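PDB 3FK8: disulphide isomerase from Xylella fastidiosa, which is probably a thioredoxin-fold disulphide isomerase that would rearrange disulphide bonds in other proteins. Local coordinates for residues L6-H11 / L33-A38; D48-N53 / Q122-F127; E79-Q82 / P87-D90; V97-S100 / V104-T107. All blocks are in the same frame, centred on the assembly; numbering follows the deposited sequence.

Interaction 1 (L6-H11 / L33-A38); sequences LPYDEH and LLVFGA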
loop_
_atom_site.group_PDB
_atom_site.type_symbol
_atom_site.label_atom_id
_atom_site.label_comp_id
_atom_site.label_asym_id
_atom_site.label_seq_id
_atom_site.Cartn_x
_atom_site.Cartn_y
_atom_site.Cartn_z
ATOM N N LEU A 6 13.373 -8.293 1.592
ATOM C CA LEU A 6 12.661 -7.183 2.249
ATOM C C LEU A 6 11.423 -6.695 1.495
ATOM O O LEU A 6 11.443 -6.581 0.273
ATOM C CB LEU A 6 13.643 -6.031 2.419
ATOM C CG LEU A 6 14.873 -6.390 3.251
ATOM C CD1 LEU A 6 15.920 -5.296 3.225
ATOM C CD2 LEU A 6 14.464 -6.698 4.686
ATOM N N PRO A 7 10.342 -6.353 2.232
ATOM C CA PRO A 7 9.153 -5.932 1.442
ATOM C C PRO A 7 9.285 -4.585 0.723
ATOM O O PRO A 7 8.697 -4.390 -0.335
ATOM C CB PRO A 7 8.028 -5.872 2.478
ATOM C CG PRO A 7 8.728 -5.942 3.849
ATOM C CD PRO A 7 10.062 -6.560 3.667
ATOM N N TYR A 8 10.075 -3.677 1.277
ATOM C CA TYR A 8 10.259 -2.364 0.686
ATOM C C TYR A 8 11.620 -2.245 0.022
ATOM O O TYR A 8 12.637 -2.698 0.562
ATOM C CB TYR A 8 10.061 -1.287 1.757
ATOM C CG TYR A 8 8.615 -1.241 2.226
ATOM C CD1 TYR A 8 7.699 -0.419 1.606
ATOM C CD2 TYR A 8 8.177 -2.080 3.234
ATOM C CE1 TYR A 8 6.386 -0.408 2.003
ATOM C CE2 TYR A 8 6.845 -2.095 3.622
ATOM C CZ TYR A 8 5.965 -1.250 3.010
ATOM O OH TYR A 8 4.648 -1.247 3.382
ATOM N N ASP A 9 11.627 -1.576 -1.121
ATOM C CA ASP A 9 12.856 -1.376 -1.857
ATOM C C ASP A 9 13.351 0.013 -1.552
ATOM O O ASP A 9 12.814 1.016 -2.049
ATOM C CB ASP A 9 12.618 -1.536 -3.360
ATOM C CG ASP A 9 13.893 -1.375 -4.201
ATOM O OD1 ASP A 9 14.988 -1.117 -3.631
ATOM O OD2 ASP A 9 13.755 -1.508 -5.442
ATOM N N GLU A 10 14.377 0.079 -0.712
ATOM C CA GLU A 10 14.898 1.337 -0.237
ATOM C C GLU A 10 15.605 2.165 -1.323
ATOM O O GLU A 10 15.849 3.353 -1.131
ATOM C CB GLU A 10 15.806 1.087 0.966
ATOM C CG GLU A 10 15.025 0.348 2.083
ATOM C CD GLU A 10 15.766 0.101 3.394
ATOM O OE1 GLU A 10 16.853 0.675 3.625
ATOM O OE2 GLU A 10 15.231 -0.679 4.211
ATOM N N HIS A 11 15.869 1.534 -2.468
ATOM C CA HIS A 11 16.561 2.148 -3.591
ATOM C C HIS A 11 15.643 2.564 -4.714
ATOM O O HIS A 11 16.113 3.221 -5.666
ATOM C CB HIS A 11 17.646 1.186 -4.133
ATOM C CG HIS A 11 18.622 0.775 -3.091
ATOM N ND1 HIS A 11 19.365 1.696 -2.394
ATOM C CD2 HIS A 11 18.823 -0.420 -2.489
ATOM C CE1 HIS A 11 20.071 1.069 -1.471
ATOM N NE2 HIS A 11 19.754 -0.214 -1.506
ATOM N N LEU A 33 -3.233 0.697 -5.687
ATOM C CA LEU A 33 -3.020 0.662 -4.262
ATOM C C LEU A 33 -1.586 1.080 -3.955
ATOM O O LEU A 33 -0.639 0.448 -4.404
ATOM C CB LEU A 33 -3.232 -0.768 -3.841
ATOM C CG LEU A 33 -3.080 -1.128 -2.411
ATOM C CD1 LEU A 33 -4.158 -0.399 -1.599
ATOM C CD2 LEU A 33 -3.181 -2.641 -2.190
ATOM N N LEU A 34 -1.461 2.188 -3.252
ATOM C CA LEU A 34 -0.162 2.645 -2.763
ATOM C C LEU A 34 -0.015 2.217 -1.291
ATOM O O LEU A 34 -0.876 2.556 -0.468
ATOM C CB LEU A 34 -0.093 4.148 -2.829
ATOM C CG LEU A 34 -0.340 4.838 -4.158
ATOM C CD1 LEU A 34 -0.123 6.340 -4.098
ATOM C CD2 LEU A 34 0.514 4.213 -5.247
ATOM N N VAL A 35 1.037 1.467 -1.005
ATOM C CA VAL A 35 1.264 0.952 0.347
ATOM C C VAL A 35 2.502 1.604 0.893
ATOM O O VAL A 35 3.614 1.387 0.383
ATOM C CB VAL A 35 1.424 -0.591 0.389
ATOM C CG1 VAL A 35 1.496 -1.049 1.821
ATOM C CG2 VAL A 35 0.275 -1.265 -0.392
ATOM N N PHE A 36 2.314 2.472 1.892
ATOM C CA PHE A 36 3.436 3.206 2.519
ATOM C C PHE A 36 3.901 2.472 3.770
ATOM O O PHE A 36 3.101 2.167 4.654
ATOM C CB PHE A 36 2.968 4.594 2.919
ATOM C CG PHE A 36 2.656 5.503 1.766
ATOM C CD1 PHE A 36 3.604 6.463 1.351
ATOM C CD2 PHE A 36 1.439 5.434 1.085
ATOM C CE1 PHE A 36 3.305 7.317 0.278
ATOM C CE2 PHE A 36 1.165 6.313 0.016
ATOM C CZ PHE A 36 2.066 7.223 -0.365
ATOM N N GLY A 37 5.205 2.230 3.891
ATOM C CA GLY A 37 5.699 1.493 5.038
ATOM C C GLY A 37 7.209 1.472 5.017
ATOM O O GLY A 37 7.857 2.241 4.279
ATOM N N ALA A 38 7.804 0.578 5.802
ATOM C CA ALA A 38 9.249 0.493 5.864
ATOM C C ALA A 38 9.605 -0.882 6.386
ATOM O O ALA A 38 8.833 -1.524 7.114
ATOM C CB ALA A 38 9.839 1.560 6.766
#
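Y8 lays its ring flat against the backbone at the end of strand 32-37, where G37 ends the strand and A38 begins the loop. G37 C sits over the ring centre, 3.5 Å above the plane, and A38 N lies over the same face but nearer the rim. The ring face thus lies against the G37-A38 peptide, and no side chain comes between them. Its far end is also closely packed: Y8 OH comes 3.4 Å from G37 CA, against bare backbone, and 3.5 Å from V35 CG1, while V35 O stands at the ring edge, in its plane. The ring takes this course because CG is anti to the carbonyl carbon (chi1 -67°), which carries it from the loop along the strand end. The V35 side chain crosses it at about a right angle.

The rest of segment 6-11 is far looser. D9 and H11 are exposed and reach nothing of the strand; they are engaged with each other in an Asx turn, H11 N donating to D9 OD1 at 3.0 Å. E10 binds N39 with OE2, just past the strand, and N39 OD1 also receives Y8 N.

In the fold, Y8 packs at the C-terminal end of strand 32-37, touching K68 of neighbouring strand 65-70 and C44 of helix 42-51. C44 belongs to a CxxC sequence at that helix's start, consistent with a thioredoxin-type active site nearby.

Interaction 2 (D48-N53 / Q122-F127); sequences DKSLRN and QGIYDF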
loop_
_atom_site.group_PDB
_atom_site.type_symbol
_atom_site.label_atom_id
_atom_site.label_comp_id
_atom_site.label_asym_id
_atom_site.label_seq_id
_atom_site.Cartn_x
_atom_site.Cartn_y
_atom_site.Cartn_z
ATOM N N ASP A 48 2.609 -7.274 4.638
ATOM C CA ASP A 48 3.150 -7.842 3.417
ATOM C C ASP A 48 3.042 -9.361 3.408
ATOM O O ASP A 48 2.658 -9.951 2.374
ATOM C CB ASP A 48 4.594 -7.425 3.235
ATOM C CG ASP A 48 5.123 -7.775 1.864
ATOM O OD1 ASP A 48 4.700 -7.111 0.901
ATOM O OD2 ASP A 48 5.909 -8.727 1.794
ATOM N N LYS A 49 3.359 -10.004 4.538
ATOM C CA LYS A 49 3.296 -11.460 4.592
ATOM C C LYS A 49 1.866 -11.934 4.330
ATOM O O LYS A 49 1.640 -12.899 3.594
ATOM C CB LYS A 49 3.815 -11.928 5.946
ATOM C CG LYS A 49 3.771 -13.416 6.143
ATOM C CD LYS A 49 4.200 -13.798 7.524
ATOM C CE LYS A 49 4.387 -15.333 7.582
ATOM N NZ LYS A 49 4.688 -15.849 8.961
ATOM N N SER A 50 0.877 -11.301 4.947
ATOM C CA SER A 50 -0.502 -11.667 4.687
ATOM C C SER A 50 -0.951 -11.450 3.256
ATOM O O SER A 50 -1.635 -12.298 2.671
ATOM C CB SER A 50 -1.404 -10.879 5.638
ATOM O OG SER A 50 -2.738 -11.361 5.546
ATOM N N LEU A 51 -0.568 -10.320 2.668
ATOM C CA LEU A 51 -0.944 -10.033 1.302
ATOM C C LEU A 51 -0.321 -10.990 0.303
ATOM O O LEU A 51 -0.847 -11.120 -0.788
ATOM C CB LEU A 51 -0.665 -8.570 0.918
ATOM C CG LEU A 51 -1.551 -7.551 1.677
ATOM C CD1 LEU A 51 -1.194 -6.163 1.199
ATOM C CD2 LEU A 51 -3.059 -7.852 1.505
ATOM N N ARG A 52 0.756 -11.659 0.732
ATOM C CA ARG A 52 1.470 -12.653 -0.063
ATOM C C ARG A 52 0.753 -13.990 -0.129
ATOM O O ARG A 52 1.043 -14.789 -1.048
ATOM C CB ARG A 52 2.889 -12.886 0.488
ATOM C CG ARG A 52 3.858 -11.815 0.064
ATOM C CD ARG A 52 5.298 -12.241 0.191
ATOM N NE ARG A 52 5.836 -12.137 1.537
ATOM C CZ ARG A 52 5.908 -13.150 2.399
ATOM N NH1 ARG A 52 5.436 -14.348 2.072
ATOM N NH2 ARG A 52 6.438 -12.961 3.600
ATOM N N ASN A 53 -0.182 -14.249 0.797
ATOM C CA ASN A 53 -0.811 -15.581 0.822
ATOM C C ASN A 53 -1.676 -15.777 -0.427
ATOM O O ASN A 53 -1.928 -14.846 -1.183
ATOM C CB ASN A 53 -1.482 -15.900 2.171
ATOM C CG ASN A 53 -2.848 -15.249 2.364
ATOM O OD1 ASN A 53 -3.504 -14.854 1.413
ATOM N ND2 ASN A 53 -3.297 -15.189 3.619
ATOM N N GLN A 122 -7.927 -13.120 7.688
ATOM C CA GLN A 122 -9.278 -12.823 7.292
ATOM C C GLN A 122 -9.587 -11.316 7.506
ATOM O O GLN A 122 -10.277 -10.693 6.687
ATOM C CB GLN A 122 -10.280 -13.650 8.116
ATOM C CG GLN A 122 -11.732 -13.421 7.611
ATOM C CD GLN A 122 -11.944 -13.930 6.203
ATOM O OE1 GLN A 122 -11.592 -15.062 5.884
ATOM N NE2 GLN A 122 -12.548 -13.165 5.377
ATOM N N GLY A 123 -9.075 -10.715 8.605
ATOM C CA GLY A 123 -9.259 -9.269 8.837
ATOM C C GLY A 123 -8.599 -8.466 7.722
ATOM O O GLY A 123 -9.175 -7.490 7.258
ATOM N N ILE A 124 -7.412 -8.895 7.281
ATOM C CA ILE A 124 -6.726 -8.206 6.210
ATOM C C ILE A 124 -7.489 -8.384 4.887
ATOM O O ILE A 124 -7.737 -7.412 4.146
ATOM C CB ILE A 124 -5.230 -8.644 6.160
ATOM C CG1 ILE A 124 -4.558 -8.054 7.392
ATOM C CG2 ILE A 124 -4.539 -8.200 4.854
ATOM C CD1 ILE A 124 -3.187 -8.640 7.677
ATOM N N TYR A 125 -7.911 -9.626 4.606
ATOM C CA TYR A 125 -8.737 -9.873 3.450
ATOM C C TYR A 125 -9.972 -8.970 3.456
ATOM O O TYR A 125 -10.265 -8.311 2.451
ATOM C CB TYR A 125 -9.143 -11.356 3.397
ATOM C CG TYR A 125 -10.052 -11.637 2.215
ATOM C CD1 TYR A 125 -9.516 -11.965 0.971
ATOM C CD2 TYR A 125 -11.447 -11.508 2.325
ATOM C CE1 TYR A 125 -10.358 -12.210 -0.144
ATOM C CE2 TYR A 125 -12.281 -11.732 1.248
ATOM C CZ TYR A 125 -11.734 -12.074 0.006
ATOM O OH TYR A 125 -12.552 -12.321 -1.081
ATOM N N ASP A 126 -10.669 -8.906 4.592
ATOM C CA ASP A 126 -11.935 -8.167 4.641
ATOM C C ASP A 126 -11.672 -6.676 4.372
ATOM O O ASP A 126 -12.495 -5.980 3.736
ATOM C CB ASP A 126 -12.628 -8.335 5.984
ATOM C CG ASP A 126 -13.250 -9.708 6.166
ATOM O OD1 ASP A 126 -13.371 -10.455 5.175
ATOM O OD2 ASP A 126 -13.560 -10.007 7.326
ATOM N N PHE A 127 -10.570 -6.156 4.911
ATOM C CA PHE A 127 -10.244 -4.740 4.726
ATOM C C PHE A 127 -10.128 -4.430 3.224
ATOM O O PHE A 127 -10.715 -3.460 2.709
ATOM C CB PHE A 127 -8.926 -4.417 5.445
ATOM C CG PHE A 127 -8.504 -2.984 5.251
ATOM C CD1 PHE A 127 -8.917 -2.021 6.148
ATOM C CD2 PHE A 127 -7.734 -2.614 4.152
ATOM C CE1 PHE A 127 -8.571 -0.673 5.949
ATOM C CE2 PHE A 127 -7.371 -1.256 3.942
ATOM C CZ PHE A 127 -7.781 -0.328 4.833
#
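No ring or guanidinium group enters the contact of I124 with S50 and L51; the flat groups of both segments lie beside it. Y125 has D126 OD1 at its ring edge, in plane, and makes a cation-pi contact with K55 outside the two segments. The guanidinium of R52 has K49 CA over one face, though R52 is modelled in two conformers and this placing is doubtful. The helices belong to the thioredoxin fold: 42-51 begins within a CxxC sequence (C41, C44), as in thioredoxins, and 121-132 is the last helix of the chain.

Between them the closest backbone approach is S50 to I124, whose CA atoms are 7.3 Å apart. I124 supplies two branches. CD1, at the end of the longer branch, comes 3.5 Å from S50 OG, and CG2 faces L51 CD2 at 3.7 Å. With CG1 anti to the carbonyl carbon (chi1 -70°) and CG2 anti to the backbone N, both branches are turned to the other helix. The L51 and I124 side chains run obliquely to one another. Only 127 Å² is buried, so the touch is small although S50 and I124 are themselves buried.

The S50 hydroxyl is not left to apolar neighbours: it hydrogen-bonds D121 OD1, at the start of helix 121-132, and so ties the two helices by a polar link beside the apolar one. L51 continues to I60 and F128. Farther out, on helix 121-132, Q122 NE2 donates to D126 OD1 over 2.8 Å; D126 OD1 lies nearly in the Q122 amide plane, whereas NE2 approaches it from 38° out of the carboxylate plane.

Interaction 3 (E79-Q82 / P87-D90); sequences ELSQ and PIQD
S81, on helix 78-83, packs against P87 and I88 where the chain turns back after the helix, in the part of the thioredoxin fold that leads into strand 94-98. The contact is a local one: four residues separate the segments, and the CA atoms of S81 and P87 are 6.2 Å apart.

Van der Waals packing does most of the work. P87 CD is met twice by the serine, by its carbonyl O and by its OG, each at 3.3 Å, so one ring carbon rests against both oxygens. I88 approaches the hydroxyl from beside the proline: its CG1 is 3.5 Å from S81 OG, while CD1 lies 4.0 Å from S81 CB. Two torsions bring this about. S81 OG is anti to the backbone N (chi1 176°), and I88 CG1 occupies the crowded position between N and carbonyl carbon (chi1 72°). F36 of strand 32-37 touches all three residues, and P87 also reaches A94 and V96, so the turn is seated on the sheet.

The polar interactions involve other residues. D90 OD2 forms a salt bridge with K109, and E79 OE2 accepts from the W15 indole. A water bridges the exposed side chains of Q82 and Q89: it accepts from Q82 NE2 at 3.1 Å and, weakly, from Q89 NE2 at 3.4 Å.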
loop_
_atom_site.group_PDB
_atom_site.type_symbol
_atom_site.label_atom_id
_atom_site.label_comp_id
_atom_site.label_asym_id
_atom_site.label_seq_id
_atom_site.Cartn_x
_atom_site.Cartn_y
_atom_site.Cartn_z
ATOM N N GLU A 79 7.395 13.595 0.587
ATOM C CA GLU A 79 6.600 14.427 -0.289
ATOM C C GLU A 79 5.602 13.608 -1.097
ATOM O O GLU A 79 4.586 14.121 -1.512
ATOM C CB GLU A 79 7.475 15.287 -1.168
ATOM C CG GLU A 79 8.070 14.598 -2.343
ATOM C CD GLU A 79 9.163 13.598 -2.072
ATOM O OE1 GLU A 79 9.647 13.436 -0.909
ATOM O OE2 GLU A 79 9.574 12.973 -3.083
ATOM N N LEU A 80 5.896 12.340 -1.329
ATOM C CA LEU A 80 4.956 11.497 -2.017
ATOM C C LEU A 80 3.782 11.134 -1.094
ATOM O O LEU A 80 2.625 11.125 -1.529
ATOM C CB LEU A 80 5.746 10.331 -2.624
ATOM C CG LEU A 80 5.069 9.217 -3.360
ATOM C CD1 LEU A 80 4.341 9.778 -4.557
ATOM C CD2 LEU A 80 6.127 8.206 -3.814
ATOM N N SER A 81 4.056 10.919 0.198
ATOM C CA SER A 81 2.973 10.827 1.160
ATOM C C SER A 81 2.128 12.124 1.161
ATOM O O SER A 81 0.907 12.091 1.133
ATOM C CB SER A 81 3.526 10.490 2.567
ATOM O OG SER A 81 2.453 10.495 3.506
ATOM N N GLN A 82 2.799 13.264 1.245
ATOM C CA GLN A 82 2.055 14.532 1.297
ATOM C C GLN A 82 1.178 14.723 0.067
ATOM O O GLN A 82 0.080 15.259 0.168
ATOM C CB GLN A 82 3.013 15.695 1.440
ATOM C CG GLN A 82 3.693 15.753 2.800
ATOM C CD GLN A 82 4.657 16.918 2.877
ATOM O OE1 GLN A 82 5.526 17.077 2.032
ATOM N NE2 GLN A 82 4.503 17.737 3.912
ATOM N N PRO A 87 -1.081 9.900 4.150
ATOM C CA PRO A 87 -1.564 8.651 4.732
ATOM C C PRO A 87 -0.737 8.204 5.956
ATOM O O PRO A 87 -1.271 7.528 6.818
ATOM C CB PRO A 87 -1.365 7.644 3.571
ATOM C CG PRO A 87 -0.341 8.276 2.694
ATOM C CD PRO A 87 -0.675 9.701 2.741
ATOM N N ILE A 88 0.554 8.527 6.001
ATOM C CA ILE A 88 1.416 7.994 7.058
ATOM C C ILE A 88 1.322 8.763 8.346
ATOM O O ILE A 88 1.851 8.326 9.358
ATOM C CB ILE A 88 2.905 7.929 6.644
ATOM C CG1 ILE A 88 3.549 9.325 6.567
ATOM C CG2 ILE A 88 3.016 7.131 5.367
ATOM C CD1 ILE A 88 5.000 9.302 6.142
ATOM N N GLN A 89 0.681 9.926 8.335
ATOM C CA GLN A 89 0.723 10.731 9.576
ATOM C C GLN A 89 -0.061 10.077 10.712
ATOM O O GLN A 89 0.150 10.350 11.873
ATOM C CB GLN A 89 0.420 12.218 9.273
ATOM C CG GLN A 89 1.553 12.915 8.432
ATOM C CD GLN A 89 1.426 14.438 8.246
ATOM O OE1 GLN A 89 0.409 15.052 8.575
ATOM N NE2 GLN A 89 2.476 15.040 7.670
ATOM N N ASP A 90 -0.881 9.135 10.341
ATOM C CA ASP A 90 -1.715 8.454 11.183
ATOM C C ASP A 90 -1.178 7.033 11.532
ATOM O O ASP A 90 -1.886 6.255 12.177
ATOM C CB ASP A 90 -3.109 8.489 10.498
ATOM C CG ASP A 90 -3.663 9.920 10.370
ATOM O OD1 ASP A 90 -3.787 10.617 11.398
ATOM O OD2 ASP A 90 -3.961 10.378 9.245
HETATM O O HOH W 1 1.740 17.407 5.347
#

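Interaction 4 (V97-S100 / V104-T107); sequences VVNS and VRYT. With FMT (formic acid), chain E.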
loop_
_atom_site.group_PDB
_atom_site.type_symbol
_atom_site.label_atom_id
_atom_site.label_comp_id
_atom_site.label_asym_id
_atom_site.label_seq_id
_atom_site.Cartn_x
_atom_site.Cartn_y
_atom_site.Cartn_z
ATOM N N VAL A 97 -5.838 4.447 -2.050
ATOM C CA VAL A 97 -6.426 3.827 -3.237
ATOM C C VAL A 97 -6.628 4.999 -4.208
ATOM O O VAL A 97 -7.291 5.988 -3.870
ATOM C CB VAL A 97 -7.810 3.189 -2.904
ATOM C CG1 VAL A 97 -8.515 2.668 -4.170
ATOM C CG2 VAL A 97 -7.654 2.093 -1.840
ATOM N N VAL A 98 -6.037 4.905 -5.389
ATOM C CA VAL A 98 -6.205 5.932 -6.409
ATOM C C VAL A 98 -7.046 5.299 -7.517
ATOM O O VAL A 98 -6.715 4.208 -8.015
ATOM C CB VAL A 98 -4.816 6.366 -6.964
ATOM C CG1 VAL A 98 -4.915 7.546 -7.954
ATOM C CG2 VAL A 98 -3.895 6.724 -5.774
ATOM N N ASN A 99 -8.088 5.984 -7.957
ATOM C CA ASN A 99 -8.931 5.459 -9.033
ATOM C C ASN A 99 -8.184 5.487 -10.338
ATOM O O ASN A 99 -7.111 6.072 -10.477
ATOM C CB ASN A 99 -10.217 6.277 -9.163
ATOM C CG ASN A 99 -11.179 6.001 -8.053
ATOM O OD1 ASN A 99 -11.240 4.886 -7.501
ATOM N ND2 ASN A 99 -11.937 7.013 -7.699
ATOM N N SER A 100 -8.802 4.826 -11.321
ATOM C CA SER A 100 -8.177 4.641 -12.623
ATOM C C SER A 100 -7.950 5.963 -13.350
ATOM O O SER A 100 -7.157 6.027 -14.272
ATOM C CB SER A 100 -9.009 3.661 -13.472
ATOM O OG SER A 100 -10.359 4.118 -13.597
ATOM N N VAL A 104 -7.325 10.336 -6.026
ATOM C CA VAL A 104 -7.445 9.532 -4.799
ATOM C C VAL A 104 -8.919 9.212 -4.491
ATOM O O VAL A 104 -9.768 10.119 -4.573
ATOM C CB VAL A 104 -6.875 10.350 -3.617
ATOM C CG1 VAL A 104 -7.263 9.688 -2.282
ATOM C CG2 VAL A 104 -5.360 10.458 -3.738
ATOM N N ARG A 105 -9.204 7.973 -4.121
ATOM C CA ARG A 105 -10.517 7.568 -3.606
ATOM C C ARG A 105 -10.542 7.470 -2.113
ATOM O O ARG A 105 -11.531 7.873 -1.478
ATOM C CB ARG A 105 -10.929 6.189 -4.144
ATOM C CG ARG A 105 -12.241 5.676 -3.532
ATOM C CD ARG A 105 -12.637 4.296 -3.993
ATOM N NE ARG A 105 -13.811 3.852 -3.243
ATOM C CZ ARG A 105 -14.174 2.577 -3.078
ATOM N NH1 ARG A 105 -13.460 1.596 -3.610
ATOM N NH2 ARG A 105 -15.251 2.299 -2.361
ATOM N N TYR A 106 -9.511 6.865 -1.523
ATOM C CA TYR A 106 -9.546 6.523 -0.114
ATOM C C TYR A 106 -8.129 6.533 0.406
ATOM O O TYR A 106 -7.217 6.143 -0.308
ATOM C CB TYR A 106 -10.175 5.137 0.078
ATOM C CG TYR A 106 -10.076 4.583 1.502
ATOM C CD1 TYR A 106 -10.737 5.192 2.596
ATOM C CD2 TYR A 106 -9.299 3.467 1.756
ATOM C CE1 TYR A 106 -10.634 4.660 3.900
ATOM C CE2 TYR A 106 -9.195 2.950 3.052
ATOM C CZ TYR A 106 -9.837 3.531 4.102
ATOM O OH TYR A 106 -9.685 2.945 5.353
ATOM N N THR A 107 -7.958 7.004 1.627
ATOM C CA THR A 107 -6.698 6.950 2.320
ATOM C C THR A 107 -6.969 6.431 3.757
ATOM O O THR A 107 -8.006 6.746 4.353
ATOM C CB THR A 107 -6.056 8.373 2.317
ATOM O OG1 THR A 107 -5.700 8.782 0.976
ATOM C CG2 THR A 107 -4.849 8.417 3.159
HETATM C C FMT E . -12.083 2.063 -6.605
HETATM O O1 FMT E . -11.416 1.355 -5.832
HETATM O O2 FMT E . -11.674 2.591 -7.655
#
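The beta hairpin formed by strands 94-98 and 104-107 contains a classic beta bulge, in which R105 and Y106 both stand opposite V97. This outer antiparallel pair closes one side of the thioredoxin-type sheet. The evidence lies in the backbone bonds: V97 O accepts from R105 N at 2.8 Å and more weakly from Y106 N at 3.3 Å, while V97 N donates to Y106 O over 2.8 Å, nearly straight at 171°. V97 and Y106 form the hydrogen-bonded pair. The next pair, V98 with V104, is non-hydrogen-bonded, and the register has slipped by one residue between them.

The valines and the tyrosine divide between the two faces. V97 and Y106 share one, where V97 CG2 touches the edge of the tyrosine ring at CD2 (4.2 Å). Helix 121-132 covers this face, I131 meeting V97 and F127 meeting Y106. V98 and V104 share the other face, with their CG2 atoms 4.5 Å apart in looser packing.

Beyond the end of strand 94-98, N99 crosses the R105 side chain obliquely, its OD1 3.6 Å from R105 CB, with amide and guanidinium planes turned 23° from one another. R105 extends from CG to NE, CG being anti to the backbone N (chi1 175°), which carries the guanidinium clear of the strand to I131 O, a hydrogen-bond partner of NH1. The same nitrogen also meets a formic acid, probably from the crystallisation liquor: R105 NH1 donates weakly to FMT O1 at 3.0 Å, the oxygen lying in the guanidinium plane.

In the fold
The four contacts lie in or around one mixed four-stranded sheet, whose strand order is 65-70, 32-37, 94-98, 104-107. Interaction 1 precedes the other three along the chain; interactions 3 and 4 follow one another within the long loop that interaction 2 closes. Interactions 2 and 3 lie about 22 Å apart between centres, on opposite sides of the chain's centre, and do not touch. Interaction 1, by contrast, touches all the others. Strand 32-37, a central strand, packs on strand 94-98 (L33 on V97, L34 on V98) and, through F36, on the 78-90 region, while P7, in the loop before helix 14-28, reaches D48 of helix 42-51, beside the probable CxxC site.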